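Side-chain contact in IroE-like serine hydrolase (PDB 3GFF), which probably hydrolyses ester bonds, as an alpha/beta-hydrolase of the esterase D family: residues E244-H247 and Q248-S251. Numbering follows the deposited sequence.
Sequences EETH and QSVS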
ATOM      1  N   GLU A 244      -9.958  10.881  -4.398  1.00 21.06           N
ATOM      2  CA  GLU A 244     -10.642   9.780  -3.716  1.00 21.40           C
ATOM      3  C   GLU A 244      -9.952   9.406  -2.436  1.00 20.51           C
ATOM      4  O   GLU A 244     -10.136   8.329  -1.944  1.00 20.77           O
ATOM      5  CB  GLU A 244     -10.763   8.571  -4.641  1.00 22.49           C
ATOM      6  CG  GLU A 244     -11.339   8.896  -6.034  1.00 24.71           C
ATOM      7  CD  GLU A 244     -12.694   9.577  -5.983  1.00 26.08           C
ATOM      8  OE1 GLU A 244     -13.480   9.265  -5.062  1.00 26.71           O
ATOM      9  OE2 GLU A 244     -12.986  10.427  -6.875  1.00 28.51           O
ATOM     10  N   GLU A 245      -9.108  10.284  -1.910  1.00 20.25           N
ATOM     11  CA  GLU A 245      -8.472  10.033  -0.647  1.00 20.03           C
ATOM     12  C   GLU A 245      -8.838  11.103   0.388  1.00 21.06           C
ATOM     13  O   GLU A 245      -9.251  12.252   0.057  1.00 19.11           O
ATOM     14  CB  GLU A 245      -6.936   9.974  -0.801  1.00 20.47           C
ATOM     15  CG  GLU A 245      -6.396   8.854  -1.749  1.00 20.25           C
ATOM     16  CD  GLU A 245      -6.579   7.450  -1.222  1.00 20.18           C
ATOM     17  OE1 GLU A 245      -6.596   7.228   0.009  1.00 19.71           O
ATOM     18  OE2 GLU A 245      -6.686   6.545  -2.057  1.00 20.26           O
ATOM     19  N   THR A 246      -8.689  10.695   1.648  1.00 22.16           N
ATOM     20  CA  THR A 246      -8.940  11.538   2.796  1.00 22.15           C
ATOM     21  C   THR A 246      -7.597  11.948   3.394  1.00 22.39           C
ATOM     22  O   THR A 246      -6.523  11.453   3.031  1.00 18.78           O
ATOM     23  CB  THR A 246      -9.723  10.803   3.877  1.00 22.33           C
ATOM     24  OG1 THR A 246      -8.894   9.776   4.407  1.00 24.16           O
ATOM     25  CG2 THR A 246     -11.030  10.198   3.347  1.00 22.29           C
ATOM     26  N   HIS A 247      -7.666  12.869   4.340  1.00 22.76           N
ATOM     27  CA  HIS A 247      -6.475  13.374   4.968  1.00 22.92           C
ATOM     28  C   HIS A 247      -5.675  12.253   5.643  1.00 22.62           C
ATOM     29  O   HIS A 247      -4.440  12.152   5.540  1.00 22.66           O
ATOM     30  CB  HIS A 247      -6.885  14.447   5.973  1.00 22.55           C
ATOM     31  CG  HIS A 247      -5.771  14.915   6.825  1.00 21.68           C
ATOM     32  ND1 HIS A 247      -4.686  15.576   6.308  1.00 21.79           N
ATOM     33  CD2 HIS A 247      -5.578  14.838   8.158  1.00 21.47           C
ATOM     34  CE1 HIS A 247      -3.861  15.876   7.295  1.00 22.72           C
ATOM     35  NE2 HIS A 247      -4.388  15.454   8.428  1.00 20.62           N
ATOM     36  N   GLN A 248      -6.389  11.387   6.325  1.00 24.03           N
ATOM     37  CA  GLN A 248      -5.731  10.251   6.947  1.00 25.44           C
ATOM     38  C   GLN A 248      -5.343   9.128   5.939  1.00 23.88           C
ATOM     39  O   GLN A 248      -4.206   8.661   5.976  1.00 23.55           O
ATOM     40  CB  GLN A 248      -6.539   9.762   8.166  1.00 26.71           C
ATOM     41  CG  GLN A 248      -6.410  10.735   9.386  1.00 27.17           C
ATOM     42  CD  GLN A 248      -4.977  10.811   9.958  1.00 28.03           C
ATOM     43  OE1 GLN A 248      -4.229   9.837   9.945  1.00 27.93           O
ATOM     44  NE2 GLN A 248      -4.609  11.973  10.469  1.00 29.19           N
ATOM     45  N   SER A 249      -6.235   8.744   5.020  1.00 23.90           N
ATOM     46  CA  SER A 249      -5.922   7.620   4.072  1.00 23.97           C
ATOM     47  C   SER A 249      -4.806   7.894   3.052  1.00 23.09           C
ATOM     48  O   SER A 249      -4.277   6.963   2.445  1.00 24.28           O
ATOM     49  CB  SER A 249      -7.151   7.177   3.275  1.00 22.21           C
ATOM     50  OG  SER A 249      -7.382   8.014   2.144  1.00 24.08           O
ATOM     51  N   VAL A 250      -4.467   9.149   2.833  1.00 22.11           N
ATOM     52  CA  VAL A 250      -3.492   9.450   1.794  1.00 23.75           C
ATOM     53  C   VAL A 250      -2.043   9.168   2.217  1.00 23.13           C
ATOM     54  O   VAL A 250      -1.160   9.152   1.363  1.00 23.76           O
ATOM     55  CB  VAL A 250      -3.633  10.897   1.254  1.00 23.22           C
ATOM     56  CG1 VAL A 250      -2.905  11.899   2.198  1.00 22.70           C
ATOM     57  CG2 VAL A 250      -3.081  10.982  -0.182  1.00 22.50           C
ATOM     58  N   SER A 251      -1.804   8.899   3.508  1.00 22.89           N
ATOM     59  CA  SER A 251      -0.452   8.618   3.995  1.00 21.99           C
ATOM     60  C   SER A 251       0.154   7.460   3.240  1.00 22.17           C
ATOM     61  O   SER A 251       1.327   7.517   2.804  1.00 24.71           O
ATOM     62  CB  SER A 251      -0.424   8.361   5.529  1.00 22.23           C
ATOM     63  OG  SER A 251      -1.175   7.204   5.918  1.00 21.32           O
TER
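T246 and S249 hold each other by two reciprocal hydrogen bonds. The amide of S249 gives its hydrogen to T246 OG1 (N to OG1 2.9 Å, 163° at the hydrogen), and T246 N returns a nearly straight hydrogen bond (168°) to S249 OG, 3.0 Å away. Threonine suits the first place because its hydroxyl, set between its own backbone N and carbonyl carbon (chi1 67°), faces the amide three residues on; serine suits the second as a hydroxyl small enough to fold back. S249 OG in turn donates to E245 OE1, modelled at 2.4 Å, a very short hydrogen bond whose exact length is doubtful. E245 reaches it by bending at chi2. Beyond the pair, V250 N makes a more bent hydrogen bond to T246 O (3.1 Å), while the branched V250 brings its CB to 4.0 Å from E245 CB.

The T246-S249 exchange is the pattern of a capping box, leading into helix 250-263 of an alpha/beta-hydrolase fold, on the loop that follows strand 235-241. A valine at T246 would probably keep much of the bulk but leave the S249 amide without its acceptor, loosening the turn that carries H247.

H247 and Q248 run side by side, ring and amide almost perpendicular, with Q248 NE2 3.8 Å from H247 CD2. With CG anti to its backbone N, the imidazole of H247 is placed so that ND1 is hydrogen-bonded to D169 and NE2 to S145, an arrangement consistent with a Ser-His-Asp catalytic triad. Farther out, N204 OD1 accepts a hydrogen bond from H247 N and H247 O accepts one from H144 NE2, and E245 OE2 is hydrogen-bonded to Y256 OH of the second subunit.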